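Local atomic coordinates of DNA-(apurinic or apyrimidinic site) endonuclease 2 (Xenopus laevis, PDB entry 6WCD), a protein that acts in DNA base excision repair as a weak apurinic/apyrimidinic endonuclease and as a 3'-5' exonuclease that trims DNA ends. Residues W6-N9 / A13-V16; E20-L25 / I30-T35. All blocks are in the same frame, centred on the assembly; numbering follows the deposited sequence.

Contact 1. Residues W6-N9 / A13-V16. With MG (magnesium ion), chain B; BU1 (1,4-butanediol), chain F.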
loop_
_atom_site.group_PDB
_atom_site.type_symbol
_atom_site.label_atom_id
_atom_site.label_comp_id
_atom_site.label_asym_id
_atom_site.label_seq_id
_atom_site.Cartn_x
_atom_site.Cartn_y
_atom_site.Cartn_z
ATOM N N TRP A 6 1.330 -4.095 5.318
ATOM C CA TRP A 6 0.531 -5.014 6.113
ATOM C C TRP A 6 -0.931 -4.639 6.105
ATOM O O TRP A 6 -1.300 -3.533 6.530
ATOM C CB TRP A 6 1.026 -5.042 7.556
ATOM C CG TRP A 6 0.439 -6.126 8.444
ATOM C CD1 TRP A 6 -0.187 -7.307 8.053
ATOM C CD2 TRP A 6 0.446 -6.143 9.864
ATOM N NE1 TRP A 6 -0.512 -8.026 9.145
ATOM C CE2 TRP A 6 -0.177 -7.309 10.289
ATOM C CE3 TRP A 6 0.924 -5.252 10.835
ATOM C CZ2 TRP A 6 -0.321 -7.666 11.628
ATOM C CZ3 TRP A 6 0.739 -5.566 12.156
ATOM C CH2 TRP A 6 0.151 -6.760 12.570
ATOM N N ASN A 7 -1.792 -5.561 5.659
ATOM C CA ASN A 7 -3.234 -5.395 5.818
ATOM C C ASN A 7 -3.519 -5.859 7.233
ATOM O O ASN A 7 -3.436 -7.055 7.561
ATOM C CB ASN A 7 -4.021 -6.192 4.806
ATOM C CG ASN A 7 -5.513 -6.069 5.042
ATOM O OD1 ASN A 7 -5.976 -5.988 6.165
ATOM N ND2 ASN A 7 -6.277 -6.079 3.970
ATOM N N ILE A 8 -3.762 -4.885 8.115
ATOM C CA ILE A 8 -3.809 -5.104 9.549
ATOM C C ILE A 8 -5.201 -5.438 10.049
ATOM O O ILE A 8 -5.374 -5.783 11.224
ATOM C CB ILE A 8 -3.200 -3.857 10.245
ATOM C CG1 ILE A 8 -2.862 -4.126 11.688
ATOM C CG2 ILE A 8 -4.138 -2.651 10.133
ATOM C CD1 ILE A 8 -2.018 -2.966 12.352
ATOM N N ASN A 9 -6.204 -5.415 9.163
ATOM C CA ASN A 9 -7.570 -5.815 9.512
ATOM C C ASN A 9 -8.093 -5.058 10.725
ATOM O O ASN A 9 -8.788 -5.619 11.580
ATOM C CB ASN A 9 -7.695 -7.341 9.731
ATOM C CG ASN A 9 -9.138 -7.816 9.616
ATOM O OD1 ASN A 9 -9.884 -7.398 8.726
ATOM N ND2 ASN A 9 -9.551 -8.668 10.523
ATOM N N ALA A 13 -8.133 -3.589 16.278
ATOM C CA ALA A 13 -8.468 -5.003 16.426
ATOM C C ALA A 13 -7.245 -5.891 16.700
ATOM O O ALA A 13 -7.418 -7.036 17.140
ATOM C CB ALA A 13 -9.186 -5.437 15.160
ATOM N N THR A 14 -6.040 -5.401 16.484
ATOM C CA THR A 14 -4.864 -6.179 16.862
ATOM C C THR A 14 -4.733 -6.355 18.367
ATOM O O THR A 14 -4.072 -7.294 18.816
ATOM C CB THR A 14 -3.573 -5.541 16.356
ATOM O OG1 THR A 14 -3.408 -4.229 16.958
ATOM C CG2 THR A 14 -3.572 -5.415 14.871
ATOM N N ARG A 15 -5.377 -5.485 19.167
ATOM C CA ARG A 15 -5.340 -5.526 20.620
ATOM C C ARG A 15 -3.923 -5.418 21.176
ATOM O O ARG A 15 -3.624 -5.938 22.263
ATOM C CB ARG A 15 -6.066 -6.762 21.154
ATOM C CG ARG A 15 -7.550 -6.808 20.733
ATOM C CD ARG A 15 -8.302 -5.529 21.153
ATOM N NE ARG A 15 -9.717 -5.578 20.809
ATOM C CZ ARG A 15 -10.652 -6.064 21.601
ATOM N NH1 ARG A 15 -10.341 -6.512 22.819
ATOM N NH2 ARG A 15 -11.907 -6.068 21.168
ATOM N N VAL A 16 -3.069 -4.720 20.446
ATOM C CA VAL A 16 -1.730 -4.351 20.899
ATOM C C VAL A 16 -1.574 -2.852 20.655
ATOM O O VAL A 16 -2.071 -2.340 19.645
ATOM C CB VAL A 16 -0.643 -5.137 20.132
ATOM C CG1 VAL A 16 0.739 -4.744 20.588
ATOM C CG2 VAL A 16 -0.838 -6.622 20.339
HETATM MG MG MG B . -10.023 -7.313 6.637
HETATM C C1 BU1 F . -12.485 -1.843 17.334
HETATM C C2 BU1 F . -11.634 -3.058 17.759
HETATM C C3 BU1 F . -12.169 -4.315 17.068
HETATM C C4 BU1 F . -11.931 -5.569 17.915
HETATM O O5 BU1 F . -11.975 -0.598 17.791
HETATM O O6 BU1 F . -11.973 -6.723 17.102
HETATM O O HOH W 1 -8.027 -7.866 6.457
HETATM O O HOH W 2 -12.084 -6.803 6.822
HETATM O O HOH W 3 -10.536 -9.318 6.538
HETATM O O HOH W 4 -10.152 -7.176 4.567
#

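Contact 2. Residues E20-L25 / I30-T35. With MG (magnesium ion), chain B.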
loop_
_atom_site.group_PDB
_atom_site.type_symbol
_atom_site.label_atom_id
_atom_site.label_comp_id
_atom_site.label_asym_id
_atom_site.label_seq_id
_atom_site.Cartn_x
_atom_site.Cartn_y
_atom_site.Cartn_z
ATOM N N GLU A 20 4.146 -0.311 19.959
ATOM C CA GLU A 20 4.815 -1.597 20.114
ATOM C C GLU A 20 4.792 -2.353 18.786
ATOM O O GLU A 20 5.818 -2.899 18.351
ATOM C CB GLU A 20 4.140 -2.413 21.222
ATOM C CG GLU A 20 4.623 -3.835 21.327
ATOM C CD GLU A 20 3.939 -4.646 22.439
ATOM O OE1 GLU A 20 3.271 -4.059 23.320
ATOM O OE2 GLU A 20 4.068 -5.888 22.418
ATOM N N THR A 21 3.612 -2.420 18.136
ATOM C CA THR A 21 3.512 -3.118 16.859
ATOM C C THR A 21 4.438 -2.523 15.818
ATOM O O THR A 21 5.206 -3.263 15.179
ATOM C CB THR A 21 2.056 -3.063 16.403
ATOM O OG1 THR A 21 1.261 -3.770 17.370
ATOM C CG2 THR A 21 1.864 -3.641 14.998
ATOM N N LEU A 22 4.406 -1.203 15.628
ATOM C CA LEU A 22 5.235 -0.614 14.581
ATOM C C LEU A 22 6.716 -0.813 14.874
ATOM O O LEU A 22 7.483 -1.197 13.984
ATOM C CB LEU A 22 4.942 0.888 14.404
ATOM C CG LEU A 22 3.546 1.258 13.950
ATOM C CD1 LEU A 22 3.439 2.787 13.888
ATOM C CD2 LEU A 22 3.238 0.647 12.611
ATOM N N ASP A 23 7.146 -0.561 16.118
ATOM C CA ASP A 23 8.564 -0.762 16.438
ATOM C C ASP A 23 8.999 -2.188 16.136
ATOM O O ASP A 23 10.126 -2.418 15.681
ATOM C CB ASP A 23 8.788 -0.425 17.899
ATOM C CG ASP A 23 8.716 1.093 18.203
ATOM O OD1 ASP A 23 8.586 1.924 17.287
ATOM O OD2 ASP A 23 8.811 1.467 19.399
ATOM N N SER A 24 8.127 -3.177 16.410
ATOM C CA SER A 24 8.470 -4.580 16.238
ATOM C C SER A 24 8.689 -4.940 14.776
ATOM O O SER A 24 9.396 -5.908 14.478
ATOM C CB SER A 24 7.383 -5.475 16.827
ATOM O OG SER A 24 6.243 -5.578 15.981
ATOM N N LEU A 25 8.069 -4.205 13.870
ATOM C CA LEU A 25 8.195 -4.466 12.445
ATOM C C LEU A 25 9.525 -3.975 11.901
ATOM O O LEU A 25 9.937 -4.386 10.796
ATOM C CB LEU A 25 7.043 -3.826 11.695
ATOM C CG LEU A 25 5.686 -4.403 11.986
ATOM C CD1 LEU A 25 4.601 -3.529 11.431
ATOM C CD2 LEU A 25 5.560 -5.805 11.371
ATOM N N ILE A 30 6.316 2.203 7.127
ATOM C CA ILE A 30 5.373 1.119 7.388
ATOM C C ILE A 30 4.034 1.528 6.814
ATOM O O ILE A 30 3.438 2.529 7.249
ATOM C CB ILE A 30 5.264 0.781 8.887
ATOM C CG1 ILE A 30 6.629 0.335 9.385
ATOM C CG2 ILE A 30 4.154 -0.261 9.127
ATOM C CD1 ILE A 30 6.765 0.375 10.846
ATOM N N CYS A 31 3.530 0.725 5.892
ATOM C CA CYS A 31 2.301 0.978 5.178
ATOM C C CYS A 31 1.251 -0.024 5.644
ATOM O O CYS A 31 1.419 -1.245 5.465
ATOM C CB CYS A 31 2.518 0.877 3.684
ATOM S SG CYS A 31 3.648 2.148 3.046
ATOM N N LEU A 32 0.199 0.482 6.221
ATOM C CA LEU A 32 -0.917 -0.324 6.719
ATOM C C LEU A 32 -2.116 -0.152 5.823
ATOM O O LEU A 32 -2.446 0.969 5.393
ATOM C CB LEU A 32 -1.303 0.067 8.131
ATOM C CG LEU A 32 -0.167 -0.008 9.159
ATOM C CD1 LEU A 32 -0.660 0.365 10.548
ATOM C CD2 LEU A 32 0.503 -1.338 9.188
ATOM N N GLN A 33 -2.791 -1.268 5.567
ATOM C CA GLN A 33 -4.080 -1.241 4.883
ATOM C C GLN A 33 -5.204 -1.755 5.774
ATOM O O GLN A 33 -5.014 -2.556 6.676
ATOM C CB GLN A 33 -4.042 -2.060 3.586
ATOM C CG GLN A 33 -2.931 -1.615 2.665
ATOM C CD GLN A 33 -1.637 -2.313 2.933
ATOM O OE1 GLN A 33 -1.608 -3.498 3.258
ATOM N NE2 GLN A 33 -0.559 -1.597 2.753
ATOM N N GLU A 34 -6.401 -1.261 5.468
ATOM C CA GLU A 34 -7.617 -1.508 6.241
ATOM C C GLU A 34 -7.344 -1.141 7.704
ATOM O O GLU A 34 -7.466 -1.943 8.636
ATOM C CB GLU A 34 -8.149 -2.950 6.080
ATOM C CG GLU A 34 -9.611 -2.971 6.466
ATOM C CD GLU A 34 -10.238 -4.321 6.514
ATOM O OE1 GLU A 34 -9.530 -5.345 6.627
ATOM O OE2 GLU A 34 -11.522 -4.337 6.462
ATOM N N THR A 35 -7.031 0.139 7.900
ATOM C CA THR A 35 -6.843 0.674 9.247
ATOM C C THR A 35 -8.136 0.635 10.048
ATOM O O THR A 35 -8.088 0.518 11.283
ATOM C CB THR A 35 -6.378 2.115 9.214
ATOM O OG1 THR A 35 -7.431 2.853 8.597
ATOM C CG2 THR A 35 -5.090 2.264 8.432
HETATM MG MG MG B . -10.023 -7.313 6.637
HETATM O O HOH W 2 -12.084 -6.803 6.822
HETATM O O HOH W 1 -8.027 -7.866 6.457
HETATM O O HOH W 3 -10.536 -9.318 6.538
HETATM O O HOH W 4 -10.152 -7.176 4.567
#

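Contact 1. Residues W6-N9 / A13-V16
Ile8, whose CG1 meets Thr14 CG2 at 3.5 Å, also lies on one face of the Trp6 indole, where CG1 stands 3.9 Å above the ring plane, displaced toward its rim. The indole belongs to strand 2-7 of the DNase I-like fold, and its NE1 is hydrogen-bonded to His300 O. At the edge of the second flat group, the Arg15 guanidinium, sits C4 of a bound butanediol, near the plane and 3.3 Å from NH2. The strand leaves the sheet through an Asx turn: Asn7 OD1 accepts from Asn9 N (3.1 Å), the N-H bent at 138° but the donor nearly in line with the carbonyl bond. The returning loop then brings Ala13 CB to 3.6 Å from Asn9 O. The Ile8 and Thr14 side chains cross at about a right angle. With chi1 at 62°, Thr14 sets its methyl against Ile8 while OG1 turns to Ile11 O. No hydrogen bond joins the two segments, so van der Waals contact alone links them here. Asn9 ends in the metal site, with OD1 2.1 Å from the magnesium ion. Asn7 stands in the second shell, its ND2 hydrogen-bonded to OD2 of the active-site Asp183. Besides accepting from the backbone, Asn7 OD1 accepts a hydrogen bond from water 1 at 2.8 Å, itself a magnesium ligand.

Contact 2. Residues E20-L25 / I30-T35
A methyl group rests against a backbone carbonyl where Ile30 meets helix 18-25: CD1 lies 3.6 Å from Leu22 O, an oxygen that also accepts a hydrogen bond from Leu25 N near the helix end. The contact joins helix and second strand of the beta-alpha-beta unit formed by strand 2-7, helix 18-25 and strand 29-33. The short axes of residues 20-25 and 30-33 pass 10.4 Å apart, and their directions differ by 127°, so the helix lies well off antiparallel to the strand it covers.

Ile30 reaches the helix with both branches. CG1 is anti to the carbonyl carbon (chi1 -61°), which carries CD1 to the Leu22 backbone and leaves CG2 to meet two leucines. Leu22 CD2 comes to 3.7 Å from Ile30 CG2, while Leu25 CD1 reaches the same methyl at 4.0 Å. Farther along the strand, Leu32 CD1 just touches Leu22 CD2 at 4.4 Å. Phe71 of strand 68-72 packs on Leu22 and Leu32, and Trp6 on Leu25, extending the core. Replacing Ile30 with an alanine would probably open a gap beneath Leu22 and Leu25, leaving both leucine ends without their main partner on this strand.

Past the strand the chemistry changes. The Glu34 chain, extended beyond CG, brings OE1 to 2.0 Å from the magnesium ion, and OE2 accepts from metal-bound water 2 at 2.6 Å, so both carboxylate oxygens are engaged and the group is held against rotation. With no hydrogen bond or ion pair crossing between helix and strand, the seam depends on the fit of buried methyl groups, while the metal is bound by Glu34 just beyond the strand.

How the contacts relate
Contacts 1 and 2 follow one another along the chain, their centres 8 Å apart, and are stitched together by the parallel neighbours 2-7 and 29-33. Probable backbone hydrogen bonds run from Trp6 N to Cys31 O and from Gln33 N to Trp6 O, each at 2.9 Å. The Trp6 side chain, part of contact 1, also touches Thr21, Leu25 and Leu32 of contact 2, so the two share one core. The loops just after the two strands each deliver a metal ligand: Asn9 OD1 and Glu34 OE1 stand 3.0 Å apart on the magnesium ion, and four waters complete an octahedron. Asp299, also a magnesium-binding residue of the enzyme though not a direct ligand of this ion, has its side chain about 3 Å from that of Asn9 (nearest atoms).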